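PlyP35 (Listeria phage P35, PDB 6S3Y) is a Listeria phage endolysin whose cell wall binding domain, the part in this structure, probably anchors the enzyme to the listerial cell wall. Local coordinates at residues H111-D115 with G116-L120; Y130-R133 with Y134-D137. All blocks are in the same frame, centred on the assembly; numbering follows the deposited sequence.

Interaction 1: H111-D115 with G116-L120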
loop_
_atom_site.group_PDB
_atom_site.type_symbol
_atom_site.label_atom_id
_atom_site.label_comp_id
_atom_site.label_asym_id
_atom_site.label_seq_id
_atom_site.Cartn_x
_atom_site.Cartn_y
_atom_site.Cartn_z
ATOM N N HIS A 111 -11.493 -11.804 -9.174
ATOM C CA HIS A 111 -12.032 -13.179 -9.053
ATOM C C HIS A 111 -11.369 -13.808 -7.850
ATOM O O HIS A 111 -10.244 -13.442 -7.548
ATOM C CB HIS A 111 -11.757 -14.011 -10.322
ATOM C CG HIS A 111 -12.303 -13.368 -11.550
ATOM N ND1 HIS A 111 -11.572 -12.482 -12.298
ATOM C CD2 HIS A 111 -13.545 -13.383 -12.074
ATOM C CE1 HIS A 111 -12.320 -12.024 -13.269
ATOM N NE2 HIS A 111 -13.530 -12.557 -13.157
ATOM N N PRO A 112 -12.041 -14.760 -7.173
ATOM C CA PRO A 112 -11.464 -15.490 -6.053
ATOM C C PRO A 112 -10.093 -16.027 -6.435
ATOM O O PRO A 112 -9.978 -16.641 -7.466
ATOM C CB PRO A 112 -12.415 -16.670 -5.784
ATOM C CG PRO A 112 -13.725 -16.198 -6.343
ATOM C CD PRO A 112 -13.402 -15.216 -7.457
ATOM N N ALA A 113 -9.105 -15.739 -5.593
ATOM C CA ALA A 113 -7.698 -16.143 -5.773
ATOM C C ALA A 113 -7.291 -16.909 -4.515
ATOM O O ALA A 113 -7.228 -16.288 -3.449
ATOM C CB ALA A 113 -6.824 -14.938 -6.034
ATOM N N SER A 114 -7.094 -18.222 -4.659
ATOM C CA SER A 114 -6.630 -19.137 -3.586
ATOM C C SER A 114 -5.222 -18.722 -3.133
ATOM O O SER A 114 -4.939 -18.911 -1.930
ATOM C CB SER A 114 -6.643 -20.573 -4.059
ATOM O OG SER A 114 -5.585 -20.796 -4.990
ATOM N N ASP A 115 -4.389 -18.178 -4.056
ATOM C CA ASP A 115 -2.987 -17.783 -3.738
ATOM C C ASP A 115 -2.933 -16.324 -3.252
ATOM O O ASP A 115 -1.844 -15.836 -2.972
ATOM C CB ASP A 115 -2.041 -18.102 -4.906
ATOM C CG ASP A 115 -2.184 -17.206 -6.137
ATOM O OD1 ASP A 115 -3.197 -16.490 -6.247
ATOM O OD2 ASP A 115 -1.252 -17.211 -6.967
ATOM N N GLY A 116 -4.065 -15.636 -3.145
ATOM C CA GLY A 116 -4.133 -14.259 -2.614
ATOM C C GLY A 116 -3.609 -13.209 -3.575
ATOM O O GLY A 116 -3.497 -12.019 -3.158
ATOM N N PHE A 117 -3.290 -13.569 -4.827
ATOM C CA PHE A 117 -2.928 -12.573 -5.870
ATOM C C PHE A 117 -4.154 -12.357 -6.744
ATOM O O PHE A 117 -4.389 -13.156 -7.677
ATOM C CB PHE A 117 -1.683 -13.022 -6.621
ATOM C CG PHE A 117 -0.469 -13.108 -5.738
ATOM C CD1 PHE A 117 0.271 -11.979 -5.438
ATOM C CD2 PHE A 117 -0.091 -14.321 -5.184
ATOM C CE1 PHE A 117 1.380 -12.063 -4.623
ATOM C CE2 PHE A 117 1.023 -14.411 -4.359
ATOM C CZ PHE A 117 1.751 -13.283 -4.081
ATOM N N TYR A 118 -4.913 -11.305 -6.449
ATOM C CA TYR A 118 -6.230 -11.049 -7.068
ATOM C C TYR A 118 -5.996 -10.464 -8.455
ATOM O O TYR A 118 -5.298 -9.456 -8.604
ATOM C CB TYR A 118 -7.092 -10.205 -6.128
ATOM C CG TYR A 118 -7.577 -10.987 -4.942
ATOM C CD1 TYR A 118 -6.777 -11.132 -3.819
ATOM C CD2 TYR A 118 -8.801 -11.624 -4.953
ATOM C CE1 TYR A 118 -7.194 -11.886 -2.733
ATOM C CE2 TYR A 118 -9.236 -12.371 -3.864
ATOM C CZ TYR A 118 -8.428 -12.508 -2.761
ATOM O OH TYR A 118 -8.872 -13.221 -1.695
ATOM N N PRO A 119 -6.530 -11.124 -9.517
ATOM C CA PRO A 119 -6.276 -10.684 -10.881
ATOM C C PRO A 119 -7.157 -9.505 -11.289
ATOM O O PRO A 119 -8.351 -9.496 -11.001
ATOM C CB PRO A 119 -6.604 -11.934 -11.709
ATOM C CG PRO A 119 -7.706 -12.615 -10.879
ATOM C CD PRO A 119 -7.292 -12.381 -9.450
ATOM N N LEU A 120 -6.537 -8.538 -11.951
ATOM C CA LEU A 120 -7.218 -7.356 -12.531
ATOM C C LEU A 120 -6.915 -7.387 -14.034
ATOM O O LEU A 120 -5.712 -7.214 -14.411
ATOM C CB LEU A 120 -6.698 -6.061 -11.913
ATOM C CG LEU A 120 -6.946 -5.911 -10.415
ATOM C CD1 LEU A 120 -6.282 -4.646 -9.857
ATOM C CD2 LEU A 120 -8.424 -5.886 -10.127
HETATM O O HOH W 1 -3.608 -15.514 -8.744
#
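G116 closes a type I beta turn that begins at A113, in the loop joining strands 107-110 and 117-121 in an SH3-like cell wall binding fold. Its N-H reaches back to A113 O at 3.2 Å, a weak bond, and its positive phi swings the chain into the strand. F117 N then donates to D115 OD1 (3.2 Å), meeting it from above the carboxylate plane. The D115 side chain can reach forward past G116 to F117 because CG sits between its backbone N and carbonyl carbon (chi1 72°). A water donates to both D115 OD1 and F117 O, while D115 OD2 forms a salt bridge with K92, so both carboxylate oxygens are engaged. The same carboxylate stands at the edge of the F117 ring, OD2 lying 3.6 Å from CD2, with the two planes 75° apart. Y118 takes A113 CB squarely over one ring face, a CH-pi contact of 4.0 Å to the centroid and 11° off the normal; F136 meets this tyrosine ring edge-to-face. P119 crosses H111 at about a right angle, and its CG meets the imidazole edge near the ring plane, 4.1 Å from ND1.

Interaction 2: Y130-R133 with Y134-D137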
loop_
_atom_site.group_PDB
_atom_site.type_symbol
_atom_site.label_atom_id
_atom_site.label_comp_id
_atom_site.label_asym_id
_atom_site.label_seq_id
_atom_site.Cartn_x
_atom_site.Cartn_y
_atom_site.Cartn_z
ATOM N N TYR A 130 -1.940 -7.862 -10.688
ATOM C CA TYR A 130 -2.253 -8.552 -9.415
ATOM C C TYR A 130 -2.232 -7.533 -8.281
ATOM O O TYR A 130 -1.353 -6.643 -8.270
ATOM C CB TYR A 130 -1.254 -9.690 -9.171
ATOM C CG TYR A 130 -1.253 -10.708 -10.279
ATOM C CD1 TYR A 130 -2.241 -11.677 -10.351
ATOM C CD2 TYR A 130 -0.280 -10.673 -11.265
ATOM C CE1 TYR A 130 -2.264 -12.593 -11.392
ATOM C CE2 TYR A 130 -0.299 -11.578 -12.319
ATOM C CZ TYR A 130 -1.266 -12.559 -12.357
ATOM O OH TYR A 130 -1.275 -13.436 -13.394
ATOM N N ILE A 131 -3.199 -7.690 -7.377
ATOM C CA ILE A 131 -3.344 -6.855 -6.154
ATOM C C ILE A 131 -3.506 -7.811 -4.975
ATOM O O ILE A 131 -4.292 -8.751 -5.023
ATOM C CB ILE A 131 -4.491 -5.836 -6.303
ATOM C CG1 ILE A 131 -4.516 -4.863 -5.118
ATOM C CG2 ILE A 131 -5.830 -6.524 -6.525
ATOM C CD1 ILE A 131 -5.507 -3.703 -5.277
ATOM N N PRO A 132 -2.752 -7.605 -3.874
ATOM C CA PRO A 132 -2.927 -8.412 -2.663
ATOM C C PRO A 132 -4.186 -7.994 -1.884
ATOM O O PRO A 132 -4.622 -6.846 -1.984
ATOM C CB PRO A 132 -1.639 -8.122 -1.894
ATOM C CG PRO A 132 -1.287 -6.700 -2.294
ATOM C CD PRO A 132 -1.700 -6.585 -3.739
ATOM N N ARG A 133 -4.730 -8.939 -1.109
ATOM C CA ARG A 133 -6.005 -8.796 -0.371
ATOM C C ARG A 133 -6.021 -7.527 0.477
ATOM O O ARG A 133 -7.093 -6.875 0.554
ATOM C CB ARG A 133 -6.239 -10.030 0.523
ATOM C CG ARG A 133 -7.584 -10.043 1.223
ATOM C CD ARG A 133 -8.764 -9.975 0.268
ATOM N NE ARG A 133 -10.034 -9.853 0.973
ATOM C CZ ARG A 133 -10.507 -8.715 1.462
ATOM N NH1 ARG A 133 -9.871 -7.568 1.282
ATOM N NH2 ARG A 133 -11.639 -8.746 2.135
ATOM N N TYR A 134 -4.891 -7.158 1.075
ATOM C CA TYR A 134 -4.838 -6.103 2.123
ATOM C C TYR A 134 -5.017 -4.711 1.525
ATOM O O TYR A 134 -5.164 -3.765 2.281
ATOM C CB TYR A 134 -3.564 -6.218 2.990
ATOM C CG TYR A 134 -2.261 -5.875 2.323
ATOM C CD1 TYR A 134 -1.820 -4.569 2.245
ATOM C CD2 TYR A 134 -1.405 -6.865 1.852
ATOM C CE1 TYR A 134 -0.608 -4.240 1.658
ATOM C CE2 TYR A 134 -0.185 -6.549 1.278
ATOM C CZ TYR A 134 0.207 -5.237 1.157
ATOM O OH TYR A 134 1.422 -4.929 0.608
HETATM N N MSE A 135 -5.046 -4.572 0.197
HETATM C CA MSE A 135 -5.133 -3.236 -0.390
HETATM C C MSE A 135 -6.563 -2.855 -0.789
HETATM O O MSE A 135 -6.762 -1.743 -1.294
HETATM C CB MSE A 135 -4.203 -3.099 -1.595
HETATM C CG MSE A 135 -2.746 -3.147 -1.207
HETATM SE SE MSE A 135 -1.560 -2.794 -2.695
HETATM C CE MSE A 135 -0.097 -1.976 -1.799
ATOM N N PHE A 136 -7.540 -3.726 -0.542
ATOM C CA PHE A 136 -8.901 -3.404 -0.957
ATOM C C PHE A 136 -9.937 -3.963 0.039
ATOM O O PHE A 136 -9.639 -4.875 0.842
ATOM C CB PHE A 136 -9.187 -3.938 -2.371
ATOM C CG PHE A 136 -9.141 -5.438 -2.538
ATOM C CD1 PHE A 136 -10.237 -6.226 -2.228
ATOM C CD2 PHE A 136 -8.010 -6.061 -3.049
ATOM C CE1 PHE A 136 -10.192 -7.607 -2.416
ATOM C CE2 PHE A 136 -7.973 -7.440 -3.233
ATOM C CZ PHE A 136 -9.050 -8.223 -2.913
ATOM N N ASP A 137 -11.155 -3.430 -0.063
ATOM C CA ASP A 137 -12.357 -3.949 0.642
ATOM C C ASP A 137 -13.333 -4.561 -0.377
ATOM O O ASP A 137 -13.336 -4.157 -1.546
ATOM C CB ASP A 137 -13.010 -2.840 1.460
ATOM C CG ASP A 137 -12.223 -2.446 2.705
ATOM O OD1 ASP A 137 -11.629 -3.362 3.370
ATOM O OD2 ASP A 137 -12.201 -1.245 2.994
HETATM O O HOH W 2 -11.039 -6.070 3.515
#
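Backbone bonds fold R133-M135 into a short 3-10 turn between strands 128-132 and 136-137. M135 N donates to P132 O at 3.2 Å. One residue on, F136 N makes a weaker bond to R133 O, and that oxygen also lies over the centre of the F136 ring.

The polar side-chain contact belongs to R133. Its chain leaves with CG anti to the backbone N (chi1 -174°) and bends at chi2 (58°), which brings CD to 3.6 Å from F136 CZ and sets the guanidinium only 10° from parallel with the phenyl plane. From there NH1 reaches F136 O in the guanidinium plane, a short but strongly bent and therefore weak bond (2.7 Å). A water accepts from NH1 and donates to D137 OD1, linking two opposite charges that do not meet directly.

Apolar contacts gather round P132 and I131, both buried. P132 CG lies 3.7 Å from Y134 CE2, an off-centre CH-pi contact, and P132 CD rests 3.9 Å from the selenium of M135, a selenomethionine. I131 CG1 meets M135 CB, CG2 touches F136 CE2 at 4.0 Å, and CD1 touches both of these residues. Outside the turn, Y134 OH bonds to F22 O and the M135 backbone pairs with K11.

A single 3-10 turn between the last two strands is characteristic of SH3-like barrels, and here it carries the chain from strand 128-132 to strand 136-137, which pairs with strand 6-17.

Both interactions are local turns in the same SH3-like fold, which strand 6-17 helps to build, their centres about 9 Å apart. Interaction 1 is a surface contact at the start of strand 117-121 and combines a turn, a carboxylate and a bridging water with a few apolar touches; interaction 2 is partly buried at the end of strand 128-132 and relies more on apolar side chains, with its arginine kept to the exposed side. The two strands are antiparallel neighbours, and Y118 N probably bonds to I131 O at 3.0 Å. Y118 joins the two: F136 CZ packs 3.7 Å from Y118 CG, on the ring face opposite A113, and the tyrosine hydroxyl rests against the R133 side chain.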